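PDB 2IT2: tRNA(Phe) 7-((3-amino-3-carboxypropyl)-4-demethylwyosine(37)-N(4))-methyltransferase 1 from Pyrococcus horikoshii, which probably methylates the N-4 position of a demethylated wyosine derivative at position 37 of tRNA(Phe), with S-adenosyl-L-methionine as the methyl donor. Local coordinates for residues L108-K113 / V145-T150; L99-R104 / K172-A177. All coordinates share one frame; numbering follows the deposited sequence.

Contact 1 (L108-K113 / V145-T150)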
# COMPACT_ATOMS: atom_id res chain seq x y z
N LEU B 108 -9.86 6.25 -0.02
CA LEU B 108 -10.69 7.30 -0.60
C LEU B 108 -10.03 7.74 -1.91
O LEU B 108 -8.79 7.87 -1.99
CB LEU B 108 -10.80 8.49 0.36
CG LEU B 108 -11.13 8.26 1.85
CD1 LEU B 108 -11.04 9.57 2.61
CD2 LEU B 108 -12.52 7.63 2.00
N HIS B 109 -10.83 7.91 -2.95
CA HIS B 109 -10.32 8.37 -4.23
C HIS B 109 -10.94 9.75 -4.43
O HIS B 109 -12.16 9.91 -4.36
CB HIS B 109 -10.71 7.40 -5.34
CG HIS B 109 -9.88 6.15 -5.35
ND1 HIS B 109 -10.15 5.08 -6.18
CD2 HIS B 109 -8.78 5.82 -4.65
CE1 HIS B 109 -9.24 4.15 -5.99
NE2 HIS B 109 -8.39 4.56 -5.06
N VAL B 110 -10.08 10.74 -4.64
CA VAL B 110 -10.53 12.12 -4.81
C VAL B 110 -9.98 12.82 -6.06
O VAL B 110 -8.78 12.84 -6.29
CB VAL B 110 -10.16 12.96 -3.56
CG1 VAL B 110 -10.74 14.35 -3.69
CG2 VAL B 110 -10.67 12.32 -2.27
N GLY B 111 -10.87 13.38 -6.87
CA GLY B 111 -10.41 14.09 -8.05
C GLY B 111 -10.04 15.51 -7.66
O GLY B 111 -10.66 16.07 -6.76
N ALA B 112 -9.03 16.08 -8.30
CA ALA B 112 -8.58 17.45 -8.00
C ALA B 112 -8.53 18.30 -9.26
O ALA B 112 -8.21 17.81 -10.34
CB ALA B 112 -7.20 17.42 -7.33
N LYS B 113 -8.83 19.59 -9.11
CA LYS B 113 -8.83 20.47 -10.27
C LYS B 113 -7.44 20.82 -10.84
O LYS B 113 -7.30 20.99 -12.06
CB LYS B 113 -9.58 21.76 -9.92
CG LYS B 113 -9.72 22.71 -11.09
CD LYS B 113 -10.58 23.89 -10.71
CE LYS B 113 -10.78 24.81 -11.90
NZ LYS B 113 -11.68 25.95 -11.57
N VAL B 145 -6.36 11.52 -6.48
CA VAL B 145 -5.55 11.45 -5.27
C VAL B 145 -6.12 10.25 -4.50
O VAL B 145 -7.34 10.08 -4.42
CB VAL B 145 -5.74 12.71 -4.40
CG1 VAL B 145 -5.23 12.45 -3.00
CG2 VAL B 145 -4.99 13.88 -5.03
N GLU B 146 -5.25 9.40 -3.97
CA GLU B 146 -5.68 8.24 -3.18
C GLU B 146 -5.23 8.50 -1.75
O GLU B 146 -4.09 8.89 -1.52
CB GLU B 146 -5.03 6.95 -3.68
CG GLU B 146 -5.43 5.69 -2.92
CD GLU B 146 -4.92 4.45 -3.60
OE1 GLU B 146 -3.69 4.23 -3.58
OE2 GLU B 146 -5.74 3.69 -4.16
N ILE B 147 -6.15 8.30 -0.80
CA ILE B 147 -5.89 8.49 0.63
C ILE B 147 -5.99 7.11 1.27
O ILE B 147 -7.00 6.41 1.12
CB ILE B 147 -6.94 9.45 1.24
CG1 ILE B 147 -6.82 10.82 0.57
CG2 ILE B 147 -6.77 9.53 2.76
CD1 ILE B 147 -7.87 11.81 1.02
N ARG B 148 -4.94 6.70 1.97
CA ARG B 148 -4.90 5.37 2.58
C ARG B 148 -3.95 5.36 3.76
O ARG B 148 -2.98 6.12 3.79
CB ARG B 148 -4.45 4.38 1.51
CG ARG B 148 -4.54 2.91 1.88
CD ARG B 148 -4.31 2.04 0.65
NE ARG B 148 -2.95 2.14 0.13
CZ ARG B 148 -1.90 1.52 0.64
NH1 ARG B 148 -2.02 0.72 1.70
NH2 ARG B 148 -0.70 1.69 0.09
N SER B 149 -4.22 4.49 4.73
CA SER B 149 -3.40 4.36 5.94
C SER B 149 -2.51 3.12 5.83
O SER B 149 -2.72 2.26 4.96
CB SER B 149 -4.30 4.25 7.18
OG SER B 149 -3.58 4.53 8.38
N THR B 150 -1.52 3.03 6.71
CA THR B 150 -0.56 1.92 6.71
C THR B 150 -0.96 0.66 7.47
O THR B 150 -0.42 -0.41 7.21
CB THR B 150 0.79 2.37 7.27
OG1 THR B 150 0.64 2.66 8.67
CG2 THR B 150 1.29 3.59 6.53
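An antiparallel ladder in the sheet of this TYW3-family protein pairs Leu108, His109 and Val110 of strand 98-112 with Ile147, Glu146 and Val145 of strand 143-148. Leu108-Ile147 and Val110-Val145 are hydrogen-bonded pairs, each with two backbone bonds; the bonds of the second are the shorter, with Val110 N to Val145 O and Val145 N to Val110 O both 2.8 Å. His109-Glu146 between them is a non-hydrogen-bonded pair, but its side chains bond to each other; they lie alongside and point the same way. His109 NE2 gives its N-H to Glu146 OE2 at 2.9 Å, on the anti side of the carboxylate and close to the imidazole plane. Ring and carboxylate planes are 29° apart. Glu146 CG, anti to the backbone N (chi1 -179°), sits at the ring edge, 3.8 Å from His109 CD2. Lys136 makes a long, weak ion pair with the same OE2, and Tyr132 of the second subunit packs on Glu146. On the other face the side chains of the contact are apolar: Leu108 CB meets Ile147 CB at 4.1 Å, and Val110 CG2 approaches Ile147 CD1 at 4.4 Å. Helix 115-127 packs on this face, with Leu121 against Val110 and Val122 against Val145.

Contact 2 (L99-R104 / K172-A177)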
# COMPACT_ATOMS: atom_id res chain seq x y z
N LEU B 99 -7.53 -20.00 4.25
CA LEU B 99 -8.48 -19.17 5.00
C LEU B 99 -7.67 -18.05 5.67
O LEU B 99 -6.73 -18.30 6.43
CB LEU B 99 -9.23 -20.02 6.03
CG LEU B 99 -10.27 -19.25 6.86
CD1 LEU B 99 -11.39 -18.73 5.95
CD2 LEU B 99 -10.84 -20.17 7.95
N TRP B 100 -8.03 -16.81 5.36
CA TRP B 100 -7.32 -15.65 5.91
C TRP B 100 -8.20 -14.69 6.70
O TRP B 100 -9.39 -14.51 6.39
CB TRP B 100 -6.66 -14.84 4.79
CG TRP B 100 -5.48 -15.51 4.14
CD1 TRP B 100 -5.50 -16.41 3.10
CD2 TRP B 100 -4.11 -15.37 4.52
NE1 TRP B 100 -4.22 -16.84 2.83
CE2 TRP B 100 -3.35 -16.22 3.68
CE3 TRP B 100 -3.44 -14.61 5.50
CZ2 TRP B 100 -1.96 -16.33 3.79
CZ3 TRP B 100 -2.06 -14.72 5.60
CH2 TRP B 100 -1.33 -15.58 4.75
N PHE B 101 -7.61 -14.10 7.73
CA PHE B 101 -8.29 -13.07 8.50
C PHE B 101 -7.55 -11.82 8.03
O PHE B 101 -6.33 -11.71 8.21
CB PHE B 101 -8.11 -13.30 10.01
CG PHE B 101 -8.79 -12.26 10.86
CD1 PHE B 101 -8.18 -11.02 11.09
CD2 PHE B 101 -10.04 -12.50 11.42
CE1 PHE B 101 -8.81 -10.05 11.85
CE2 PHE B 101 -10.69 -11.53 12.19
CZ PHE B 101 -10.07 -10.31 12.41
N LEU B 102 -8.27 -10.88 7.43
CA LEU B 102 -7.64 -9.67 6.90
C LEU B 102 -8.21 -8.38 7.48
O LEU B 102 -9.40 -8.29 7.80
CB LEU B 102 -7.82 -9.60 5.37
CG LEU B 102 -7.46 -10.84 4.53
CD1 LEU B 102 -7.85 -10.62 3.07
CD2 LEU B 102 -5.97 -11.13 4.65
N VAL B 103 -7.32 -7.41 7.64
CA VAL B 103 -7.72 -6.07 8.07
C VAL B 103 -7.13 -5.13 7.02
O VAL B 103 -5.93 -5.19 6.72
CB VAL B 103 -7.17 -5.69 9.46
CG1 VAL B 103 -7.54 -4.25 9.77
CG2 VAL B 103 -7.75 -6.59 10.51
N ARG B 104 -7.98 -4.27 6.44
CA ARG B 104 -7.55 -3.33 5.42
C ARG B 104 -7.99 -1.90 5.72
O ARG B 104 -9.10 -1.67 6.21
CB ARG B 104 -8.08 -3.74 4.04
CG ARG B 104 -7.50 -5.04 3.53
CD ARG B 104 -6.02 -4.89 3.21
NE ARG B 104 -5.46 -6.10 2.63
CZ ARG B 104 -4.98 -7.12 3.34
NH1 ARG B 104 -4.99 -7.07 4.66
NH2 ARG B 104 -4.49 -8.19 2.72
N LYS B 172 -6.94 -12.85 20.49
CA LYS B 172 -5.89 -11.84 20.37
C LYS B 172 -5.95 -11.18 18.99
O LYS B 172 -5.78 -9.96 18.88
CB LYS B 172 -4.51 -12.47 20.58
CG LYS B 172 -4.28 -13.08 21.96
CD LYS B 172 -4.38 -12.04 23.05
CE LYS B 172 -4.12 -12.66 24.41
NZ LYS B 172 -4.28 -11.65 25.49
N ILE B 173 -6.20 -11.95 17.94
CA ILE B 173 -6.29 -11.40 16.58
C ILE B 173 -7.47 -10.43 16.47
O ILE B 173 -7.34 -9.35 15.88
CB ILE B 173 -6.47 -12.53 15.54
CG1 ILE B 173 -5.20 -13.39 15.50
CG2 ILE B 173 -6.82 -11.96 14.17
CD1 ILE B 173 -5.37 -14.70 14.74
N VAL B 174 -8.61 -10.81 17.03
CA VAL B 174 -9.79 -9.94 16.99
C VAL B 174 -9.55 -8.64 17.76
O VAL B 174 -10.01 -7.58 17.34
CB VAL B 174 -11.03 -10.66 17.55
CG1 VAL B 174 -12.16 -9.67 17.84
CG2 VAL B 174 -11.51 -11.68 16.54
N GLU B 175 -8.84 -8.74 18.88
CA GLU B 175 -8.53 -7.57 19.70
C GLU B 175 -7.71 -6.56 18.90
O GLU B 175 -8.05 -5.38 18.85
CB GLU B 175 -7.72 -8.01 20.92
CG GLU B 175 -7.43 -6.94 21.95
CD GLU B 175 -6.45 -7.46 23.00
OE1 GLU B 175 -6.54 -8.65 23.37
OE2 GLU B 175 -5.59 -6.67 23.45
N ILE B 176 -6.63 -7.02 18.28
CA ILE B 176 -5.79 -6.14 17.48
C ILE B 176 -6.58 -5.60 16.29
O ILE B 176 -6.49 -4.42 15.96
CB ILE B 176 -4.53 -6.89 16.98
CG1 ILE B 176 -3.69 -7.32 18.19
CG2 ILE B 176 -3.71 -6.02 16.02
CD1 ILE B 176 -3.07 -6.15 18.95
N ALA B 177 -7.35 -6.47 15.65
CA ALA B 177 -8.14 -6.06 14.49
C ALA B 177 -9.07 -4.92 14.86
O ALA B 177 -9.20 -3.96 14.11
CB ALA B 177 -8.94 -7.22 13.95
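Phe101 reaches from strand 99-104 to Ile173, Val174 and Ala177 of helix 172-177, a helix packed on a face of the antiparallel sheet. The two short axes run nearly parallel, 14° apart and 9.9 Å at closest approach, a gap bridged by apolar side chains without a hydrogen bond. From CB, which points toward the helix, the Phe101 chain continues to CG, placed anti to the backbone N (chi1 179°) and 3.9 Å from Ile173 CG2. Next round the ring, Phe101 CD1 comes within 3.5 Å of the same methyl. This is a CH-pi contact: Ile173 CG2 lies over one face, 3.7 Å from the ring centroid and displaced toward the rim. Phe101 CE1 has two neighbours, Ile173 CG2 above it and Ala177 CB at 3.5 Å in the ring plane. At the tip, Phe101 CZ is 3.6 Å from Ala177 CB, while CE2 on the other flank approaches Val174 CG2 more loosely, at 4.4 Å. Ile58 and Leu157, from the strands flanking 98-112, also pack on Phe101. An alanine at Phe101 would probably open a gap between sheet and helix, leaving the Ile173 methyl without its ring face and Ala177 CB without its ring edge. Two residues on, Val103 also points its CB toward the helix, and continues this packing to Gln180 and Phe184 further along. Within the pair of segments, its CG2 meets Ala177 CB at 3.7 Å.

Both contacts use strand 98-112, at stretches adjoining in sequence, yet their centres are about 25 Å apart on opposite sides of the chain's centre. Both are buried. Contact 1 lies nearer the middle, about 10 Å from the chain centre against about 16 Å for contact 2. It joins neighbouring strands within the sheet by backbone bonds, to which a histidine-carboxylate bond and apolar packing are added. Contact 2 joins the sheet to helix 167-194 across one face and is wholly apolar, with roughly half the buried surface (188 against 350 Å²). The second subunit reaches the segments of both; of the residues it meets there, only Glu146 also touches across its own contact.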